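Local coordinates for protein citrate synthase (Sulfolobus solfataricus, PDB 1O7X) that belongs to the citrate synthase family, whose members are largely helical enzymes, and is assembled here from two copies of the chain, at residues 27-31 / 32-36; 117-120 / 121-124. All coordinates share one frame; numbering follows the deposited sequence.

Interaction 1. Residues 27-31 / 32-36; sequences ILRYR and GYNIE
Tyr30 and Tyr33 pair through their backbones in both directions: Tyr30 N gives a hydrogen bond to Tyr33 O at 2.9 Å, and Tyr33 N returns one to Tyr30 O at 3.1 Å. Past the strand end a third backbone bond, from Ile35 N to Leu28 O, ties the first turn of helix 35-41 to strand 27-30. At the neighbouring non-hydrogen-bonded antiparallel pair, the side chains of Arg29 and Asn34 run side by side on the same face of the sheet. Arg29 NE donates a hydrogen bond to Asn34 OD1 (2.5 Å), with the oxygen at the edge of the guanidinium and near its plane, while the amide is turned 54° from that plane. The extended Arg29 chain carries NE out to this oxygen, and its CD also passes Gly32 O. Together the strands make a tight beta hairpin closed by a type I' turn from Tyr30 to Tyr33, with Arg31 and Gly32 at its tip. Arg31 and Gly32 both have positive phi (61° and 91°), as the two central residues of a type I' turn do. Apolar contact is made chiefly by Ile35, whose CD1 lies against CB and CD2 of Leu28, 3.4 Å from CD2, the two side chains meeting at a slant; its CG2 lies farther off, beside Tyr30 CE1. Outside the hairpin, Tyr30 OH bonds to Ile178 O, Arg31 to the carbonyls of Leu50 and Met51, and Tyr368 of the second subunit packs on Arg29 and Asn34.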
loop_
_atom_site.group_PDB
_atom_site.type_symbol
_atom_site.label_atom_id
_atom_site.label_comp_id
_atom_site.label_asym_id
_atom_site.label_seq_id
_atom_site.Cartn_x
_atom_site.Cartn_y
_atom_site.Cartn_z
ATOM N N ILE A 27 15.566 24.900 -10.052
ATOM C CA ILE A 27 14.628 24.844 -11.168
ATOM C C ILE A 27 13.675 23.641 -11.071
ATOM O O ILE A 27 14.098 22.487 -11.112
ATOM C CB ILE A 27 15.321 24.729 -12.541
ATOM C CG1 ILE A 27 16.592 25.567 -12.618
ATOM C CG2 ILE A 27 14.393 25.124 -13.679
ATOM C CD1 ILE A 27 17.569 25.044 -13.665
ATOM N N LEU A 28 12.380 23.901 -11.015
ATOM C CA LEU A 28 11.399 22.831 -10.992
ATOM C C LEU A 28 10.545 22.877 -12.247
ATOM O O LEU A 28 9.794 23.837 -12.466
ATOM C CB LEU A 28 10.510 22.893 -9.743
ATOM C CG LEU A 28 9.378 21.862 -9.686
ATOM C CD1 LEU A 28 9.907 20.437 -9.601
ATOM C CD2 LEU A 28 8.453 22.142 -8.510
ATOM N N ARG A 29 10.621 21.865 -13.106
ATOM C CA ARG A 29 9.758 21.909 -14.296
ATOM C C ARG A 29 8.960 20.621 -14.431
ATOM O O ARG A 29 9.374 19.532 -14.035
ATOM C CB ARG A 29 10.528 22.146 -15.581
ATOM C CG ARG A 29 11.794 22.982 -15.577
ATOM C CD ARG A 29 12.072 23.509 -16.976
ATOM N NE ARG A 29 12.983 24.642 -16.958
ATOM C CZ ARG A 29 14.286 24.527 -17.199
ATOM N NH1 ARG A 29 14.837 23.352 -17.479
ATOM N NH2 ARG A 29 15.027 25.627 -17.161
ATOM N N TYR A 30 7.796 20.726 -15.033
ATOM C CA TYR A 30 6.913 19.607 -15.294
ATOM C C TYR A 30 6.804 19.466 -16.814
ATOM O O TYR A 30 6.214 20.310 -17.470
ATOM C CB TYR A 30 5.524 19.804 -14.744
ATOM C CG TYR A 30 5.300 19.893 -13.265
ATOM C CD1 TYR A 30 4.158 20.556 -12.812
ATOM C CD2 TYR A 30 6.128 19.319 -12.316
ATOM C CE1 TYR A 30 3.862 20.660 -11.464
ATOM C CE2 TYR A 30 5.855 19.414 -10.964
ATOM C CZ TYR A 30 4.732 20.085 -10.557
ATOM O OH TYR A 30 4.440 20.220 -9.229
ATOM N N ARG A 31 7.356 18.392 -17.358
ATOM C CA ARG A 31 7.347 18.113 -18.779
ATOM C C ARG A 31 8.077 19.200 -19.560
ATOM O O ARG A 31 7.568 19.523 -20.626
ATOM C CB ARG A 31 5.926 18.060 -19.328
ATOM C CG ARG A 31 5.049 16.961 -18.803
ATOM C CD ARG A 31 5.177 15.711 -19.636
ATOM N NE ARG A 31 3.971 14.891 -19.520
ATOM C CZ ARG A 31 4.043 13.577 -19.771
ATOM N NH1 ARG A 31 5.224 13.080 -20.123
ATOM N NH2 ARG A 31 2.950 12.838 -19.674
ATOM N N GLY A 32 9.129 19.804 -19.037
ATOM C CA GLY A 32 9.802 20.911 -19.680
ATOM C C GLY A 32 9.305 22.307 -19.300
ATOM O O GLY A 32 10.061 23.285 -19.414
ATOM N N TYR A 33 8.072 22.441 -18.819
ATOM C CA TYR A 33 7.497 23.718 -18.443
ATOM C C TYR A 33 7.839 24.171 -17.046
ATOM O O TYR A 33 7.635 23.354 -16.163
ATOM C CB TYR A 33 5.966 23.622 -18.600
ATOM C CG TYR A 33 5.636 23.317 -20.052
ATOM C CD1 TYR A 33 5.501 22.009 -20.483
ATOM C CD2 TYR A 33 5.537 24.339 -20.995
ATOM C CE1 TYR A 33 5.228 21.725 -21.803
ATOM C CE2 TYR A 33 5.272 24.061 -22.318
ATOM C CZ TYR A 33 5.115 22.750 -22.725
ATOM O OH TYR A 33 4.832 22.437 -24.045
ATOM N N ASN A 34 8.298 25.385 -16.788
ATOM C CA ASN A 34 8.620 25.828 -15.443
ATOM C C ASN A 34 7.376 25.999 -14.579
ATOM O O ASN A 34 6.321 26.346 -15.116
ATOM C CB ASN A 34 9.351 27.171 -15.407
ATOM C CG ASN A 34 10.356 27.269 -16.534
ATOM O OD1 ASN A 34 11.221 26.413 -16.700
ATOM N ND2 ASN A 34 10.167 28.329 -17.316
ATOM N N ILE A 35 7.549 25.814 -13.261
ATOM C CA ILE A 35 6.384 25.942 -12.391
ATOM C C ILE A 35 5.792 27.340 -12.580
ATOM O O ILE A 35 4.582 27.431 -12.767
ATOM C CB ILE A 35 6.499 25.738 -10.878
ATOM C CG1 ILE A 35 7.900 25.351 -10.435
ATOM C CG2 ILE A 35 5.461 24.679 -10.469
ATOM C CD1 ILE A 35 8.136 25.535 -8.948
ATOM N N GLU A 36 6.683 28.326 -12.520
ATOM C CA GLU A 36 6.308 29.724 -12.711
ATOM C C GLU A 36 5.366 29.914 -13.894
ATOM O O GLU A 36 4.297 30.508 -13.708
ATOM C CB GLU A 36 7.562 30.573 -12.895
ATOM C CG GLU A 36 8.490 30.697 -11.699
ATOM C CD GLU A 36 9.518 29.582 -11.621
ATOM O OE1 GLU A 36 9.666 28.846 -12.625
ATOM O OE2 GLU A 36 10.176 29.414 -10.575
#

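Interaction 2. Residues 117-120 / 121-124; sequences KEKA and ISII
Ala120 and Ile121 have the most surface buried where one turn of helix 116-138 meets the next, and Lys119 follows. Ala120 acts mainly through its carbonyl: Ile124 N bonds to Ala120 O at 2.9 Å in regular i to i+4 fashion, and Ile123 N adds a weak bond to the same oxygen. Ile121 N reaches back to Lys117 O at 3.0 Å. The side chain of Ile121 takes the same path, because CG1 sits beside its own N (chi1 -72°) and CD1 comes within 3.2 Å of Lys117 O. Lys119 O is gripped by two donors, Ile123 N at 3.1 Å and Ser122 OG at 2.8 Å. That hydroxyl lies between its own N and carbonyl carbon (chi1 77°), folded back onto the preceding turn; it therefore finds its acceptor in the helix backbone, which satisfies this polar group on a buried residue. The bent Lys119 chain passes alongside, with CD 3.6 Å from Ser122 OG, before its NZ forms a salt bridge with Asp107. Around this turn the apolar side chains divide among several helices: Ile121 rests against helices 59-70 and 44-53, Ile123 against helix 202-213, and Ala120, Ile123 and Ile124 all meet Leu343 of helix 330-352.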
loop_
_atom_site.group_PDB
_atom_site.type_symbol
_atom_site.label_atom_id
_atom_site.label_comp_id
_atom_site.label_asym_id
_atom_site.label_seq_id
_atom_site.Cartn_x
_atom_site.Cartn_y
_atom_site.Cartn_z
ATOM N N LYS A 117 -5.761 7.301 -18.923
ATOM C CA LYS A 117 -5.948 8.741 -18.819
ATOM C C LYS A 117 -7.344 9.158 -18.395
ATOM O O LYS A 117 -7.521 9.980 -17.495
ATOM C CB LYS A 117 -5.660 9.386 -20.182
ATOM C CG LYS A 117 -4.204 9.234 -20.576
ATOM C CD LYS A 117 -4.030 9.366 -22.081
ATOM C CE LYS A 117 -2.811 8.584 -22.556
ATOM N NZ LYS A 117 -2.201 9.296 -23.722
ATOM N N GLU A 118 -8.360 8.562 -19.027
ATOM C CA GLU A 118 -9.737 8.887 -18.677
ATOM C C GLU A 118 -10.046 8.416 -17.259
ATOM O O GLU A 118 -10.703 9.072 -16.455
ATOM C CB GLU A 118 -10.718 8.286 -19.683
ATOM C CG GLU A 118 -12.153 8.731 -19.427
ATOM C CD GLU A 118 -13.190 8.160 -20.374
ATOM O OE1 GLU A 118 -12.868 7.302 -21.225
ATOM O OE2 GLU A 118 -14.370 8.589 -20.257
ATOM N N LYS A 119 -9.518 7.238 -16.930
ATOM C CA LYS A 119 -9.696 6.639 -15.616
ATOM C C LYS A 119 -8.997 7.504 -14.589
ATOM O O LYS A 119 -9.610 7.758 -13.555
ATOM C CB LYS A 119 -9.233 5.200 -15.639
ATOM C CG LYS A 119 -9.792 4.172 -14.696
ATOM C CD LYS A 119 -11.107 4.515 -14.045
ATOM C CE LYS A 119 -11.359 3.615 -12.845
ATOM N NZ LYS A 119 -12.404 2.595 -13.124
ATOM N N ALA A 120 -7.786 7.989 -14.853
ATOM C CA ALA A 120 -7.083 8.852 -13.899
ATOM C C ALA A 120 -7.856 10.138 -13.674
ATOM O O ALA A 120 -8.070 10.604 -12.556
ATOM C CB ALA A 120 -5.659 9.131 -14.327
ATOM N N ILE A 121 -8.427 10.702 -14.731
ATOM C CA ILE A 121 -9.284 11.888 -14.637
ATOM C C ILE A 121 -10.457 11.614 -13.691
ATOM O O ILE A 121 -10.769 12.466 -12.853
ATOM C CB ILE A 121 -9.823 12.336 -16.012
ATOM C CG1 ILE A 121 -8.704 12.967 -16.856
ATOM C CG2 ILE A 121 -11.008 13.290 -15.935
ATOM C CD1 ILE A 121 -9.001 12.713 -18.327
ATOM N N SER A 122 -11.071 10.433 -13.826
ATOM C CA SER A 122 -12.202 10.124 -12.963
ATOM C C SER A 122 -11.777 9.958 -11.515
ATOM O O SER A 122 -12.555 10.290 -10.619
ATOM C CB SER A 122 -13.018 8.936 -13.449
ATOM O OG SER A 122 -12.352 7.726 -13.152
ATOM N N ILE A 123 -10.551 9.538 -11.259
ATOM C CA ILE A 123 -10.021 9.362 -9.925
ATOM C C ILE A 123 -9.682 10.678 -9.264
ATOM O O ILE A 123 -9.963 10.848 -8.071
ATOM C CB ILE A 123 -8.795 8.420 -9.917
ATOM C CG1 ILE A 123 -9.242 7.083 -10.535
ATOM C CG2 ILE A 123 -8.245 8.279 -8.512
ATOM C CD1 ILE A 123 -8.445 5.841 -10.303
ATOM N N ILE A 124 -9.127 11.617 -10.010
ATOM C CA ILE A 124 -8.773 12.938 -9.473
ATOM C C ILE A 124 -9.986 13.608 -8.866
ATOM O O ILE A 124 -9.958 14.111 -7.743
ATOM C CB ILE A 124 -8.110 13.785 -10.564
ATOM C CG1 ILE A 124 -6.677 13.267 -10.789
ATOM C CG2 ILE A 124 -8.026 15.252 -10.218
ATOM C CD1 ILE A 124 -6.021 13.798 -12.043
#

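From the N terminus, strand 19-22 leads into interaction 1, where the chain reverses between strands 27-30 and 33-34 and passes directly into helix 35-41. The hairpin thereby completes a small three-stranded antiparallel sheet in a mostly helical protein. Interaction 2 comes later, within helix 116-138, and closes no loop beyond successive helical turns. The two lie in series, neither nested nor crossed, with centres 23 Å apart and nearest atoms about 7 Å apart. Helix 44-53 relates them: it receives the Arg31 and tyrosine side chains of 27-36 and also packs on Ala120, Ile121 and Ile124 of 117-124.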